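Local coordinates for response regulator aspartate phosphatase H (Bacillus subtilis, PDB 3Q15), which dephosphorylates the sporulation response regulator Spo0F and also acts on the competence regulator ComA, keeping competence and sporulation apart in time, at residues D238-A249 with V263-L271; F305-E316 with C338-F346. All coordinates share one frame; numbering follows the deposited sequence.

Interaction 1 (D238-A249 with V263-L271)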
loop_
_atom_site.group_PDB
_atom_site.type_symbol
_atom_site.label_atom_id
_atom_site.label_comp_id
_atom_site.label_asym_id
_atom_site.label_seq_id
_atom_site.Cartn_x
_atom_site.Cartn_y
_atom_site.Cartn_z
ATOM N N ASP A 238 -32.542 9.104 6.010
ATOM C CA ASP A 238 -32.897 8.894 7.409
ATOM C C ASP A 238 -34.028 7.891 7.614
ATOM O O ASP A 238 -34.007 7.113 8.568
ATOM C CB ASP A 238 -33.254 10.228 8.068
ATOM C CG ASP A 238 -33.574 11.308 7.055
ATOM O OD1 ASP A 238 -32.625 11.935 6.536
ATOM O OD2 ASP A 238 -34.771 11.529 6.777
ATOM N N GLN A 239 -35.013 7.909 6.723
ATOM C CA GLN A 239 -36.153 7.008 6.841
ATOM C C GLN A 239 -35.706 5.549 6.730
ATOM O O GLN A 239 -36.055 4.719 7.569
ATOM C CB GLN A 239 -37.218 7.345 5.794
ATOM C CG GLN A 239 -38.568 6.691 6.039
ATOM C CD GLN A 239 -39.722 7.493 5.458
ATOM O OE1 GLN A 239 -39.796 8.711 5.631
ATOM N NE2 GLN A 239 -40.626 6.813 4.763
ATOM N N MET A 240 -34.924 5.246 5.698
ATOM C CA MET A 240 -34.375 3.906 5.528
ATOM C C MET A 240 -33.441 3.546 6.681
ATOM O O MET A 240 -33.421 2.410 7.149
ATOM C CB MET A 240 -33.634 3.797 4.194
ATOM C CG MET A 240 -34.552 3.759 2.987
ATOM S SD MET A 240 -35.538 2.252 2.945
ATOM C CE MET A 240 -34.295 1.051 2.487
ATOM N N ALA A 241 -32.666 4.525 7.131
ATOM C CA ALA A 241 -31.776 4.329 8.266
ATOM C C ALA A 241 -32.564 3.884 9.491
ATOM O O ALA A 241 -32.266 2.854 10.096
ATOM C CB ALA A 241 -31.012 5.602 8.563
ATOM N N VAL A 242 -33.576 4.664 9.852
ATOM C CA VAL A 242 -34.362 4.364 11.041
ATOM C C VAL A 242 -35.041 3.011 10.905
ATOM O O VAL A 242 -35.127 2.247 11.866
ATOM C CB VAL A 242 -35.421 5.445 11.312
ATOM C CG1 VAL A 242 -36.479 4.923 12.276
ATOM C CG2 VAL A 242 -34.762 6.703 11.852
ATOM N N GLU A 243 -35.515 2.721 9.699
ATOM C CA GLU A 243 -36.172 1.453 9.417
ATOM C C GLU A 243 -35.248 0.275 9.704
ATOM O O GLU A 243 -35.638 -0.696 10.355
ATOM C CB GLU A 243 -36.632 1.417 7.962
ATOM C CG GLU A 243 -37.163 0.076 7.515
ATOM C CD GLU A 243 -37.678 0.112 6.095
ATOM O OE1 GLU A 243 -38.098 1.202 5.648
ATOM O OE2 GLU A 243 -37.658 -0.943 5.425
ATOM N N HIS A 244 -34.016 0.365 9.219
ATOM C CA HIS A 244 -33.067 -0.716 9.422
ATOM C C HIS A 244 -32.539 -0.760 10.851
ATOM O O HIS A 244 -32.327 -1.841 11.396
ATOM C CB HIS A 244 -31.935 -0.654 8.395
ATOM C CG HIS A 244 -32.369 -1.021 7.010
ATOM N ND1 HIS A 244 -33.019 -0.140 6.175
ATOM C CD2 HIS A 244 -32.266 -2.185 6.321
ATOM C CE1 HIS A 244 -33.286 -0.738 5.027
ATOM N NE2 HIS A 244 -32.842 -1.981 5.094
ATOM N N PHE A 245 -32.342 0.405 11.464
ATOM C CA PHE A 245 -31.942 0.442 12.867
ATOM C C PHE A 245 -32.924 -0.375 13.701
ATOM O O PHE A 245 -32.523 -1.198 14.523
ATOM C CB PHE A 245 -31.858 1.879 13.398
ATOM C CG PHE A 245 -30.555 2.568 13.094
ATOM C CD1 PHE A 245 -29.347 2.012 13.496
ATOM C CD2 PHE A 245 -30.537 3.778 12.422
ATOM C CE1 PHE A 245 -28.144 2.646 13.219
ATOM C CE2 PHE A 245 -29.341 4.419 12.141
ATOM C CZ PHE A 245 -28.142 3.852 12.541
ATOM N N GLN A 246 -34.214 -0.157 13.470
ATOM C CA GLN A 246 -35.245 -0.857 14.227
ATOM C C GLN A 246 -35.281 -2.352 13.913
ATOM O O GLN A 246 -35.593 -3.166 14.783
ATOM C CB GLN A 246 -36.608 -0.198 14.014
ATOM C CG GLN A 246 -36.642 1.236 14.530
ATOM C CD GLN A 246 -37.985 1.911 14.351
ATOM O OE1 GLN A 246 -38.825 1.460 13.571
ATOM N NE2 GLN A 246 -38.195 3.004 15.078
ATOM N N LYS A 247 -34.948 -2.711 12.679
ATOM C CA LYS A 247 -34.808 -4.119 12.326
ATOM C C LYS A 247 -33.648 -4.746 13.093
ATOM O O LYS A 247 -33.773 -5.844 13.634
ATOM C CB LYS A 247 -34.601 -4.289 10.820
ATOM C CG LYS A 247 -35.845 -4.036 9.988
ATOM C CD LYS A 247 -35.592 -4.310 8.516
ATOM C CE LYS A 247 -36.875 -4.204 7.710
ATOM N NZ LYS A 247 -37.902 -5.168 8.192
ATOM N N ALA A 248 -32.520 -4.044 13.138
ATOM C CA ALA A 248 -31.362 -4.504 13.896
ATOM C C ALA A 248 -31.687 -4.563 15.384
ATOM O O ALA A 248 -31.267 -5.481 16.085
ATOM C CB ALA A 248 -30.169 -3.597 13.648
ATOM N N ALA A 249 -32.440 -3.577 15.860
ATOM C CA ALA A 249 -32.854 -3.538 17.257
ATOM C C ALA A 249 -33.665 -4.777 17.624
ATOM O O ALA A 249 -33.410 -5.416 18.645
ATOM C CB ALA A 249 -33.655 -2.273 17.542
ATOM N N VAL A 263 -26.497 -0.337 18.483
ATOM C CA VAL A 263 -27.709 -0.169 17.690
ATOM C C VAL A 263 -28.524 1.035 18.166
ATOM O O VAL A 263 -28.981 1.840 17.358
ATOM C CB VAL A 263 -28.591 -1.437 17.717
ATOM C CG1 VAL A 263 -29.942 -1.165 17.072
ATOM C CG2 VAL A 263 -27.888 -2.586 17.019
ATOM N N LEU A 264 -28.701 1.162 19.477
ATOM C CA LEU A 264 -29.492 2.260 20.025
ATOM C C LEU A 264 -28.817 3.629 19.884
ATOM O O LEU A 264 -29.490 4.659 19.871
ATOM C CB LEU A 264 -29.859 1.983 21.485
ATOM C CG LEU A 264 -30.803 0.798 21.703
ATOM C CD1 LEU A 264 -31.070 0.568 23.185
ATOM C CD2 LEU A 264 -32.106 1.011 20.951
ATOM N N PHE A 265 -27.492 3.650 19.777
ATOM C CA PHE A 265 -26.796 4.918 19.584
ATOM C C PHE A 265 -26.972 5.434 18.158
ATOM O O PHE A 265 -27.155 6.631 17.942
ATOM C CB PHE A 265 -25.308 4.809 19.924
ATOM C CG PHE A 265 -24.517 6.028 19.537
ATOM C CD1 PHE A 265 -24.526 7.155 20.338
ATOM C CD2 PHE A 265 -23.781 6.053 18.363
ATOM C CE1 PHE A 265 -23.815 8.284 19.984
ATOM C CE2 PHE A 265 -23.061 7.182 18.004
ATOM C CZ PHE A 265 -23.081 8.299 18.818
ATOM N N GLY A 266 -26.908 4.528 17.187
ATOM C CA GLY A 266 -27.144 4.888 15.801
ATOM C C GLY A 266 -28.559 5.398 15.626
ATOM O O GLY A 266 -28.790 6.448 15.026
ATOM N N LEU A 267 -29.512 4.647 16.165
ATOM C CA LEU A 267 -30.911 5.032 16.109
ATOM C C LEU A 267 -31.117 6.413 16.729
ATOM O O LEU A 267 -31.761 7.277 16.136
ATOM C CB LEU A 267 -31.775 3.988 16.820
ATOM C CG LEU A 267 -33.295 4.173 16.792
ATOM C CD1 LEU A 267 -33.796 4.413 15.375
ATOM C CD2 LEU A 267 -33.989 2.969 17.409
ATOM N N SER A 268 -30.557 6.619 17.917
ATOM C CA SER A 268 -30.712 7.887 18.631
ATOM C C SER A 268 -30.100 9.060 17.869
ATOM O O SER A 268 -30.750 10.084 17.661
ATOM C CB SER A 268 -30.100 7.794 20.032
ATOM O OG SER A 268 -30.796 6.848 20.827
ATOM N N TRP A 269 -28.848 8.907 17.456
ATOM C CA TRP A 269 -28.158 9.955 16.718
ATOM C C TRP A 269 -28.949 10.325 15.469
ATOM O O TRP A 269 -29.162 11.501 15.183
ATOM C CB TRP A 269 -26.756 9.490 16.326
ATOM C CG TRP A 269 -25.887 10.578 15.775
ATOM C CD1 TRP A 269 -25.931 11.905 16.096
ATOM C CD2 TRP A 269 -24.843 10.435 14.804
ATOM N NE1 TRP A 269 -24.975 12.594 15.388
ATOM C CE2 TRP A 269 -24.296 11.717 14.586
ATOM C CE3 TRP A 269 -24.318 9.349 14.097
ATOM C CZ2 TRP A 269 -23.250 11.940 13.692
ATOM C CZ3 TRP A 269 -23.277 9.572 13.208
ATOM C CH2 TRP A 269 -22.756 10.859 13.014
ATOM N N THR A 270 -29.385 9.312 14.728
ATOM C CA THR A 270 -30.143 9.529 13.500
ATOM C C THR A 270 -31.441 10.276 13.770
ATOM O O THR A 270 -31.826 11.162 13.011
ATOM C CB THR A 270 -30.469 8.201 12.793
ATOM O OG1 THR A 270 -29.250 7.517 12.483
ATOM C CG2 THR A 270 -31.233 8.455 11.508
ATOM N N LEU A 271 -32.113 9.911 14.855
ATOM C CA LEU A 271 -33.357 10.559 15.226
ATOM C C LEU A 271 -33.125 12.015 15.622
ATOM O O LEU A 271 -33.937 12.885 15.314
ATOM C CB LEU A 271 -34.047 9.791 16.353
ATOM C CG LEU A 271 -34.695 8.474 15.925
ATOM C CD1 LEU A 271 -35.275 7.723 17.117
ATOM C CD2 LEU A 271 -35.768 8.734 14.877
#
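The phenyl ring of F245 lies against the backbone of G266 and L267, a knob in a hole whose walls are V263, G266, L267 and T270. Its CG stands anti to its own carbonyl carbon (chi1 -83°), which carries the ring across to the second helix. One face receives the peptide between G266 and L267: L267 N lies over the ring centre, and G266 C sits toward the rim, 3.5 Å from F245 CZ. Glycine suits this place because, having no side chain, it lets its backbone come up against the ring, with G266 CA 3.6 Å from F245 CE1.

T270 flanks the ring obliquely. Its OG1, 3.1 Å from F245 CE2, turns back to donate a hydrogen bond to G266 O of its own helix at 2.8 Å, which satisfies the hydroxyl of this buried residue within one helical turn. The same carbonyl also accepts the backbone NH of T270, from the opposite face of its plane. The other branch, the methyl CG2, enters a hole formed by D238, A241, V242 and F245, making T270 the reciprocal knob.

The two helices, 238-255 and 260-273, belong to successive predicted TPR repeats, the fourth and fifth; their segments run nearly antiparallel (157°), with axes 9.4 Å apart, as neighbouring helices of a TPR solenoid do.

On one flank of F245, V242 divides its branches: CG1 meets L267 CD1, while CG2 reaches L271 CD2 at 3.8 Å and also touches T270 CG2. L267 CD1 packs equally closely on F245 CB. Near the turn between the helices the small side chains of A248 and A249 let V263 come close; V263 CG1, anti to its backbone N (chi1 171°), rests 3.6 Å from F245 O and against A249 CB.

Interaction 2 (F305-E316 with C338-F346)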
loop_
_atom_site.group_PDB
_atom_site.type_symbol
_atom_site.label_atom_id
_atom_site.label_comp_id
_atom_site.label_asym_id
_atom_site.label_seq_id
_atom_site.Cartn_x
_atom_site.Cartn_y
_atom_site.Cartn_z
ATOM N N PHE A 305 -23.239 12.602 25.351
ATOM C CA PHE A 305 -23.045 13.743 24.467
ATOM C C PHE A 305 -24.314 14.077 23.685
ATOM O O PHE A 305 -24.635 15.248 23.472
ATOM C CB PHE A 305 -21.884 13.518 23.500
ATOM C CG PHE A 305 -21.635 14.689 22.595
ATOM C CD1 PHE A 305 -20.843 15.747 23.015
ATOM C CD2 PHE A 305 -22.214 14.747 21.338
ATOM C CE1 PHE A 305 -20.621 16.837 22.194
ATOM C CE2 PHE A 305 -21.994 15.836 20.511
ATOM C CZ PHE A 305 -21.196 16.882 20.942
ATOM N N LEU A 306 -25.024 13.041 23.252
ATOM C CA LEU A 306 -26.285 13.225 22.548
ATOM C C LEU A 306 -27.277 13.979 23.415
ATOM O O LEU A 306 -27.915 14.929 22.960
ATOM C CB LEU A 306 -26.884 11.878 22.140
ATOM C CG LEU A 306 -26.259 11.188 20.937
ATOM C CD1 LEU A 306 -27.092 9.980 20.542
ATOM C CD2 LEU A 306 -26.149 12.165 19.784
ATOM N N GLN A 307 -27.413 13.542 24.663
ATOM C CA GLN A 307 -28.320 14.196 25.594
ATOM C C GLN A 307 -27.966 15.664 25.735
ATOM O O GLN A 307 -28.840 16.528 25.720
ATOM C CB GLN A 307 -28.252 13.536 26.971
ATOM C CG GLN A 307 -28.940 12.193 27.067
ATOM C CD GLN A 307 -29.007 11.692 28.496
ATOM O OE1 GLN A 307 -28.235 12.124 29.350
ATOM N NE2 GLN A 307 -29.937 10.785 28.764
ATOM N N ALA A 308 -26.672 15.937 25.870
ATOM C CA ALA A 308 -26.201 17.277 26.203
ATOM C C ALA A 308 -26.364 18.270 25.059
ATOM O O ALA A 308 -26.727 19.428 25.280
ATOM C CB ALA A 308 -24.749 17.230 26.663
ATOM N N VAL A 309 -26.103 17.816 23.838
ATOM C CA VAL A 309 -26.054 18.718 22.694
ATOM C C VAL A 309 -27.409 18.906 22.010
ATOM O O VAL A 309 -27.661 19.958 21.421
ATOM C CB VAL A 309 -25.001 18.268 21.656
ATOM C CG1 VAL A 309 -25.511 17.080 20.858
ATOM C CG2 VAL A 309 -24.642 19.417 20.730
ATOM N N TYR A 310 -28.273 17.895 22.091
ATOM C CA TYR A 310 -29.598 17.968 21.469
ATOM C C TYR A 310 -30.695 18.347 22.463
ATOM O O TYR A 310 -31.870 18.411 22.104
ATOM C CB TYR A 310 -29.950 16.655 20.754
ATOM C CG TYR A 310 -29.114 16.411 19.520
ATOM C CD1 TYR A 310 -28.059 15.509 19.539
ATOM C CD2 TYR A 310 -29.368 17.099 18.341
ATOM C CE1 TYR A 310 -27.279 15.297 18.413
ATOM C CE2 TYR A 310 -28.598 16.892 17.213
ATOM C CZ TYR A 310 -27.555 15.989 17.254
ATOM O OH TYR A 310 -26.784 15.779 16.132
ATOM N N LYS A 311 -30.303 18.591 23.709
ATOM C CA LYS A 311 -31.223 19.052 24.743
ATOM C C LYS A 311 -31.790 20.417 24.359
ATOM O O LYS A 311 -31.112 21.206 23.701
ATOM C CB LYS A 311 -30.483 19.137 26.081
ATOM C CG LYS A 311 -31.291 19.682 27.242
ATOM C CD LYS A 311 -30.465 19.668 28.525
ATOM C CE LYS A 311 -31.216 20.302 29.692
ATOM N NZ LYS A 311 -31.437 21.766 29.506
ATOM N N GLU A 312 -33.030 20.693 24.759
ATOM C CA GLU A 312 -33.660 21.975 24.448
ATOM C C GLU A 312 -32.677 23.122 24.663
ATOM O O GLU A 312 -32.457 23.939 23.770
ATOM C CB GLU A 312 -34.916 22.190 25.295
ATOM C CG GLU A 312 -35.680 23.461 24.942
ATOM C CD GLU A 312 -36.843 23.730 25.878
ATOM O OE1 GLU A 312 -37.622 24.669 25.608
ATOM O OE2 GLU A 312 -36.978 23.007 26.886
ATOM N N THR A 313 -32.089 23.174 25.854
ATOM C CA THR A 313 -31.000 24.102 26.134
ATOM C C THR A 313 -29.691 23.315 26.223
ATOM O O THR A 313 -29.508 22.499 27.127
ATOM C CB THR A 313 -31.237 24.875 27.449
ATOM O OG1 THR A 313 -32.481 25.583 27.375
ATOM C CG2 THR A 313 -30.116 25.871 27.696
ATOM N N VAL A 314 -28.789 23.554 25.275
ATOM C CA VAL A 314 -27.540 22.803 25.197
ATOM C C VAL A 314 -26.806 22.784 26.535
ATOM O O VAL A 314 -26.668 23.815 27.199
ATOM C CB VAL A 314 -26.595 23.369 24.118
ATOM C CG1 VAL A 314 -25.275 22.614 24.125
ATOM C CG2 VAL A 314 -27.245 23.297 22.742
ATOM N N ASP A 315 -26.343 21.599 26.923
ATOM C CA ASP A 315 -25.589 21.425 28.156
ATOM C C ASP A 315 -24.097 21.598 27.873
ATOM O O ASP A 315 -23.379 20.620 27.675
ATOM C CB ASP A 315 -25.861 20.040 28.745
ATOM C CG ASP A 315 -25.377 19.907 30.174
ATOM O OD1 ASP A 315 -25.902 19.035 30.899
ATOM O OD2 ASP A 315 -24.477 20.678 30.577
ATOM N N GLU A 316 -23.641 22.849 27.860
ATOM C CA GLU A 316 -22.273 23.177 27.453
ATOM C C GLU A 316 -21.192 22.660 28.401
ATOM O O GLU A 316 -20.092 22.314 27.965
ATOM C CB GLU A 316 -22.116 24.688 27.270
ATOM C CG GLU A 316 -22.873 25.257 26.085
ATOM C CD GLU A 316 -22.813 26.770 26.037
ATOM O OE1 GLU A 316 -23.620 27.415 26.737
ATOM O OE2 GLU A 316 -21.955 27.313 25.306
ATOM N N CYS A 338 -18.300 14.375 17.506
ATOM C CA CYS A 338 -19.115 15.141 18.446
ATOM C C CYS A 338 -19.052 16.639 18.161
ATOM O O CYS A 338 -20.068 17.332 18.201
ATOM C CB CYS A 338 -18.692 14.860 19.887
ATOM S SG CYS A 338 -19.063 13.184 20.444
ATOM N N ALA A 339 -17.855 17.135 17.869
ATOM C CA ALA A 339 -17.677 18.550 17.561
ATOM C C ALA A 339 -18.418 18.920 16.282
ATOM O O ALA A 339 -18.908 20.040 16.136
ATOM C CB ALA A 339 -16.202 18.887 17.436
ATOM N N ARG A 340 -18.493 17.975 15.353
ATOM C CA ARG A 340 -19.236 18.198 14.124
ATOM C C ARG A 340 -20.700 18.429 14.464
ATOM O O ARG A 340 -21.326 19.367 13.970
ATOM C CB ARG A 340 -19.096 17.003 13.178
ATOM C CG ARG A 340 -17.787 16.958 12.392
ATOM C CD ARG A 340 -17.744 15.727 11.494
ATOM N NE ARG A 340 -16.516 15.609 10.707
ATOM C CZ ARG A 340 -16.380 16.061 9.463
ATOM N NH1 ARG A 340 -17.396 16.669 8.867
ATOM N NH2 ARG A 340 -15.233 15.902 8.816
ATOM N N SER A 341 -21.238 17.570 15.320
ATOM C CA SER A 341 -22.632 17.674 15.729
ATOM C C SER A 341 -22.894 19.000 16.430
ATOM O O SER A 341 -23.812 19.730 16.059
ATOM C CB SER A 341 -23.015 16.506 16.634
ATOM O OG SER A 341 -22.692 15.275 16.003
ATOM N N ALA A 342 -22.078 19.310 17.436
ATOM C CA ALA A 342 -22.246 20.541 18.203
ATOM C C ALA A 342 -22.266 21.772 17.298
ATOM O O ALA A 342 -23.066 22.682 17.498
ATOM C CB ALA A 342 -21.157 20.663 19.265
ATOM N N ALA A 343 -21.388 21.794 16.301
ATOM C CA ALA A 343 -21.320 22.918 15.374
ATOM C C ALA A 343 -22.629 23.087 14.612
ATOM O O ALA A 343 -23.083 24.208 14.388
ATOM C CB ALA A 343 -20.164 22.748 14.409
ATOM N N ALA A 344 -23.230 21.971 14.212
ATOM C CA ALA A 344 -24.481 22.005 13.462
ATOM C C ALA A 344 -25.644 22.451 14.345
ATOM O O ALA A 344 -26.503 23.228 13.918
ATOM C CB ALA A 344 -24.772 20.642 12.848
ATOM N N VAL A 345 -25.667 21.959 15.579
ATOM C CA VAL A 345 -26.706 22.348 16.525
ATOM C C VAL A 345 -26.674 23.853 16.791
ATOM O O VAL A 345 -27.710 24.514 16.759
ATOM C CB VAL A 345 -26.585 21.578 17.855
ATOM C CG1 VAL A 345 -27.566 22.129 18.890
ATOM C CG2 VAL A 345 -26.817 20.091 17.630
ATOM N N PHE A 346 -25.490 24.400 17.044
ATOM C CA PHE A 346 -25.387 25.831 17.316
ATOM C C PHE A 346 -25.713 26.686 16.091
ATOM O O PHE A 346 -26.369 27.722 16.209
ATOM C CB PHE A 346 -24.022 26.197 17.902
ATOM C CG PHE A 346 -23.866 25.820 19.348
ATOM C CD1 PHE A 346 -24.536 26.520 20.339
ATOM C CD2 PHE A 346 -23.046 24.766 19.720
ATOM C CE1 PHE A 346 -24.393 26.172 21.672
ATOM C CE2 PHE A 346 -22.897 24.413 21.050
ATOM C CZ PHE A 346 -23.569 25.116 22.026
#
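Near the C-terminal end of the helical solenoid, helix 299-310 packs beside helix 332-348, which enters the predicted sixth TPR repeat. The two segments run nearly parallel, 19° apart, while helix 316-328, which comes between helices 299-310 and 332-348 in the chain, packs on F305, V309 and V314 through I319. At the beginning of the contact C338 lies over one face of the F305 ring, in a sulfur-aromatic and CH-pi contact combined: CB stands 3.4 Å from the ring centroid and SG 3.8 Å from it, both near the ring normal. F305 reaches this place with CG anti to its backbone N (chi1 -179°). S341 CB and A342 CB, both small, line the ring's edge.

A turn further on, V309 CG2 lies 3.7 Å from A342 CA, an approach permitted by the short alanine side chain. V345 then fills the groove with both branches: CG2 touches V309 CG2 and, obliquely, the Y310 ring at CE2 (3.7 Å), while CG1 comes 3.3 Å from V309 O and meets V314 CG2 tip to tip. Where the first helix has given way to a turn, V314 CG1 packs at 3.7 Å on F346 CZ, and the aliphatic CG of E316, an exposed residue, approaches the edge of the same ring, while its carboxylate extends beyond this contact.

S341 OG bonds to A337 O within its own helix, and no hydrogen bond crosses between the segments. The contact is therefore probably held by burial of apolar surface and van der Waals packing, with the sulfur over the ring.

How the interactions relate
Interaction 1 closes before interaction 2 opens along the chain, and their centres lie 19 Å apart on the same side of the chain's centre. They share no helix but adjoin directly: F265 and W269 of helix 260-273 meet helix 299-310, with F265 CE1 3.7 Å from L306 CD1. W269 bridges further, its indole packing on L306, on the hydroxyl of Y310 and on S341 of helix 332-348. An antiparallel pair at the junction of predicted repeats 4 and 5 is thus joined to a nearly parallel pair leading into repeat 6, giving continuous side-chain packing through this part of the large C-terminal TPR domain.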